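Local coordinates for NDP-N-acetyl-D-galactosaminuronic acid dehydrogenase (Methanosarcina mazei Go1, PDB 3G79), which probably oxidises UDP-N-acetyl-mannosamine to the corresponding uronic acid in two NAD-dependent steps, at residues L107-P112 against F123-D128; T153-A158 against S227-E232. All coordinates share one frame; numbering follows the deposited sequence.

In the fold
From the N terminus, the chain runs through the Rossmann-type NAD-binding domain to strand 104-107, at whose end interaction 1 begins. A short excursion with no helix or strand between the two segments brings the chain back at 123-128, so interaction 1 closes a local loop between the strand and helix 124-136. Interaction 2 opens later, at the start of helix 154-166, and closes only after 68 intervening residues, where strand 223-227 gives way to the long helix 228-258, tying the starts of those two helices together. The two contacts therefore follow in series, neither nested nor crossed. Their centres lie about 15 Å apart, and I127 packs on M157 to join them.

Interaction 1: residues L107-P112 against F123-D128; sequences LAIQTP and FSALID
I109 reaches from the loop after strand 104-107 to the first turn of helix 124-136, where it meets A125 and L126. From CB its two branches part. CG2 stands anti to the backbone N and drops onto the helix backbone, 3.7 Å from L126 N, while touching the methyl of A125 at 3.9 Å (CG2 to CB). The other branch starts at CG1 and ends at CD1, which comes to 3.6 Å from A125 O. One isoleucine thus straddles the A125-L126 peptide by van der Waals contact; no hydrogen bond joins the two segments.

This is the strand-loop-helix passage of a Rossmann-type domain, with the loop leaving the C-terminal end of a central parallel strand. The side chain of I109 also touches residues of what looks like the glycine-rich GxGxxG turn, and Q110 OE1 accepts from Y28 N, which ties the same loop to the neighbouring strand-helix turn.

L107, still on the strand, meets the helix through CB, 4.2 Å from L126 CD1. Beyond that pair, L126 continues onto S147 and I149. Farther along the loop, T111 lies beside F123, pointing the same way. T111 OG1, anti to its own backbone N (chi1 -173°), approaches the phenyl group obliquely and sits 3.0 Å from both F123 CD1 and CE1, a tight approach. This hydroxyl is buried by the contact and has no hydrogen-bonding partner in the model. F123 itself occupies the N-cap position of the helix, and its carbonyl O accepts from I127 N at 2.7 Å.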
# COMPACT_ATOMS: atom_id res chain seq x y z
N LEU A 107 13.54 -15.01 26.36
CA LEU A 107 12.45 -14.39 27.13
C LEU A 107 11.23 -14.26 26.30
O LEU A 107 11.14 -13.39 25.43
CB LEU A 107 12.80 -12.98 27.62
CG LEU A 107 13.98 -13.09 28.56
CD1 LEU A 107 15.19 -12.45 27.91
CD2 LEU A 107 13.62 -12.46 29.86
N ALA A 108 10.28 -15.12 26.62
CA ALA A 108 9.04 -15.28 25.89
C ALA A 108 7.90 -15.00 26.85
O ALA A 108 6.99 -15.79 27.01
CB ALA A 108 8.95 -16.74 25.33
N ILE A 109 7.95 -13.85 27.49
CA ILE A 109 7.07 -13.61 28.59
C ILE A 109 5.91 -12.78 28.08
O ILE A 109 6.15 -11.75 27.42
CB ILE A 109 7.84 -12.94 29.73
CG1 ILE A 109 8.65 -14.00 30.49
CG2 ILE A 109 6.90 -12.16 30.66
CD1 ILE A 109 9.69 -13.45 31.45
N GLN A 110 4.68 -13.24 28.33
CA GLN A 110 3.49 -12.48 27.94
C GLN A 110 3.71 -11.02 28.31
O GLN A 110 4.16 -10.69 29.41
CB GLN A 110 2.19 -13.06 28.56
CG GLN A 110 1.55 -14.24 27.73
CD GLN A 110 0.57 -15.17 28.53
OE1 GLN A 110 0.34 -16.34 28.16
NE2 GLN A 110 0.00 -14.64 29.64
N THR A 111 3.47 -10.13 27.35
CA THR A 111 3.62 -8.71 27.59
C THR A 111 2.23 -8.10 27.53
O THR A 111 1.99 -7.17 26.75
CB THR A 111 4.54 -8.07 26.56
OG1 THR A 111 4.77 -6.72 26.94
CG2 THR A 111 3.95 -8.11 25.14
N PRO A 112 1.31 -8.60 28.39
CA PRO A 112 -0.07 -8.43 28.01
C PRO A 112 -0.45 -6.95 27.99
O PRO A 112 -0.83 -6.41 26.94
CB PRO A 112 -0.83 -9.17 29.12
CG PRO A 112 0.04 -9.06 30.35
CD PRO A 112 1.46 -8.96 29.82
N PHE A 123 5.15 -4.24 30.88
CA PHE A 123 6.36 -5.02 30.80
C PHE A 123 6.88 -5.61 32.13
O PHE A 123 7.97 -6.20 32.15
CB PHE A 123 7.45 -4.14 30.18
CG PHE A 123 7.24 -3.81 28.72
CD1 PHE A 123 6.94 -4.81 27.80
CD2 PHE A 123 7.41 -2.50 28.27
CE1 PHE A 123 6.78 -4.51 26.43
CE2 PHE A 123 7.25 -2.17 26.92
CZ PHE A 123 6.94 -3.19 25.99
N SER A 124 6.12 -5.48 33.22
CA SER A 124 6.69 -5.76 34.54
C SER A 124 7.20 -7.20 34.70
O SER A 124 8.35 -7.41 35.11
CB SER A 124 5.79 -5.25 35.72
OG SER A 124 4.69 -6.09 36.04
N ALA A 125 6.37 -8.17 34.36
CA ALA A 125 6.81 -9.55 34.33
C ALA A 125 8.00 -9.78 33.37
O ALA A 125 8.88 -10.65 33.64
CB ALA A 125 5.66 -10.49 33.97
N LEU A 126 8.04 -9.02 32.27
CA LEU A 126 9.10 -9.17 31.25
C LEU A 126 10.37 -8.69 31.86
O LEU A 126 11.40 -9.35 31.79
CB LEU A 126 8.84 -8.34 29.98
CG LEU A 126 10.05 -8.16 29.06
CD1 LEU A 126 10.50 -9.55 28.54
CD2 LEU A 126 9.83 -7.14 27.93
N ILE A 127 10.29 -7.51 32.48
CA ILE A 127 11.49 -6.95 33.05
C ILE A 127 11.95 -7.79 34.24
O ILE A 127 13.14 -7.92 34.47
CB ILE A 127 11.39 -5.45 33.42
CG1 ILE A 127 11.08 -5.30 34.89
CG2 ILE A 127 10.45 -4.66 32.54
CD1 ILE A 127 12.01 -4.33 35.54
N ASP A 128 11.01 -8.39 34.96
CA ASP A 128 11.41 -9.31 36.01
C ASP A 128 12.23 -10.46 35.44
O ASP A 128 13.22 -10.85 36.04
CB ASP A 128 10.19 -9.89 36.71
CG ASP A 128 9.78 -9.09 37.92
OD1 ASP A 128 9.81 -7.82 37.87
OD2 ASP A 128 9.42 -9.75 38.92

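Interaction 2: residues T153-A158 against S227-E232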
# COMPACT_ATOMS: atom_id res chain seq x y z
N THR A 153 13.95 -0.88 22.89
CA THR A 153 14.00 -1.71 24.09
C THR A 153 15.28 -2.59 24.19
O THR A 153 16.00 -2.55 25.21
CB THR A 153 12.70 -2.54 24.18
OG1 THR A 153 11.56 -1.66 24.09
CG2 THR A 153 12.67 -3.38 25.48
N THR A 154 15.58 -3.36 23.14
CA THR A 154 16.79 -4.18 23.16
C THR A 154 18.06 -3.40 23.51
O THR A 154 18.74 -3.75 24.49
CB THR A 154 16.98 -4.96 21.86
OG1 THR A 154 15.77 -5.64 21.59
CG2 THR A 154 18.08 -6.03 21.99
N GLU A 155 18.38 -2.38 22.71
CA GLU A 155 19.61 -1.60 22.89
C GLU A 155 19.47 -0.65 24.08
O GLU A 155 20.46 -0.10 24.55
CB GLU A 155 19.93 -0.76 21.64
CG GLU A 155 20.08 -1.53 20.35
CD GLU A 155 21.50 -1.97 20.08
OE1 GLU A 155 22.36 -1.73 20.96
OE2 GLU A 155 21.76 -2.55 19.00
N GLY A 156 18.25 -0.44 24.54
CA GLY A 156 18.00 0.44 25.66
C GLY A 156 17.88 -0.35 26.95
O GLY A 156 18.86 -0.81 27.47
N MET A 157 16.66 -0.53 27.44
CA MET A 157 16.54 -1.04 28.80
C MET A 157 16.89 -2.50 28.95
O MET A 157 17.35 -2.92 30.01
CB MET A 157 15.21 -0.69 29.50
CG MET A 157 13.91 -1.00 28.78
SD MET A 157 12.61 -1.50 29.98
CE MET A 157 12.74 -3.27 29.63
N ALA A 158 16.69 -3.28 27.89
CA ALA A 158 16.99 -4.69 27.97
C ALA A 158 18.45 -4.83 28.30
O ALA A 158 18.77 -5.39 29.33
CB ALA A 158 16.61 -5.40 26.69
N SER A 227 19.54 -6.21 12.30
CA SER A 227 19.93 -5.64 13.58
C SER A 227 18.76 -5.82 14.53
O SER A 227 17.63 -5.94 14.09
CB SER A 227 20.27 -4.15 13.44
OG SER A 227 19.08 -3.43 13.20
N ALA A 228 19.01 -5.85 15.83
CA ALA A 228 17.93 -5.90 16.84
C ALA A 228 16.91 -4.77 16.66
O ALA A 228 15.67 -4.99 16.70
CB ALA A 228 18.53 -5.84 18.22
N THR A 229 17.43 -3.55 16.49
CA THR A 229 16.58 -2.38 16.32
C THR A 229 15.72 -2.52 15.07
O THR A 229 14.56 -2.14 15.09
CB THR A 229 17.40 -1.06 16.25
OG1 THR A 229 18.15 -0.90 17.47
CG2 THR A 229 16.49 0.14 16.09
N ALA A 230 16.28 -3.08 14.00
CA ALA A 230 15.52 -3.27 12.75
C ALA A 230 14.41 -4.31 12.95
O ALA A 230 13.32 -4.18 12.41
CB ALA A 230 16.44 -3.68 11.65
N ALA A 231 14.69 -5.31 13.78
CA ALA A 231 13.71 -6.33 14.12
C ALA A 231 12.55 -5.69 14.80
O ALA A 231 11.46 -5.97 14.44
CB ALA A 231 14.35 -7.45 15.05
N GLU A 232 12.79 -4.82 15.78
CA GLU A 232 11.71 -4.16 16.54
C GLU A 232 10.85 -3.26 15.67
O GLU A 232 9.63 -3.19 15.84
CB GLU A 232 12.28 -3.32 17.70
CG GLU A 232 12.85 -4.12 18.91
CD GLU A 232 13.84 -3.25 19.64
OE1 GLU A 232 14.29 -2.27 19.02
OE2 GLU A 232 14.13 -3.48 20.80
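T154 OG1 is anti to its carbonyl carbon (chi1 -51°) and beside T154 N, so both donors face one acceptor, E232 OE2. E232 CG is likewise anti to its own carbonyl carbon, and the extended chain beyond it carries the carboxylate across to the start of helix 154-166. T154 N makes a nearly straight bond to E232 OE2 (2.8 Å, N-H...O 171°), meeting it nearly along its C-O axis. T154 OG1 donates to E232 OE2, also at 2.8 Å, but from well above the carboxylate plane. The other oxygen, OE1, accepts from G152 N, so both carboxylate oxygens bind backbone N-H groups at this helix start.

Beside these bonds, T154 CG2 packs on A228 CB at 3.8 Å, and E155 CG comes to 3.5 Å from T229 OG1, those two side chains crossing at about a right angle. The charged end of E155 turns to K159. The short helical segments run almost perpendicular, at 91°, with 10.6 Å between their axes. Helix 228-258 is capped by S227, whose OG accepts from A230 N, and the second subunit packs I261 against S227 and T229.

An alanine in place of E232 would probably leave T154 N, T154 OG1 and G152 N without their acceptor and open a gap between the helices. The contact joins the start of helix 154-166 in the NAD-binding domain to the first turn of helix 228-258, which lies largely in the central domain, and the buried carboxylate is probably stabilised as the anion by its N-H donors and by the nearby positive end of the helix 154-166 dipole.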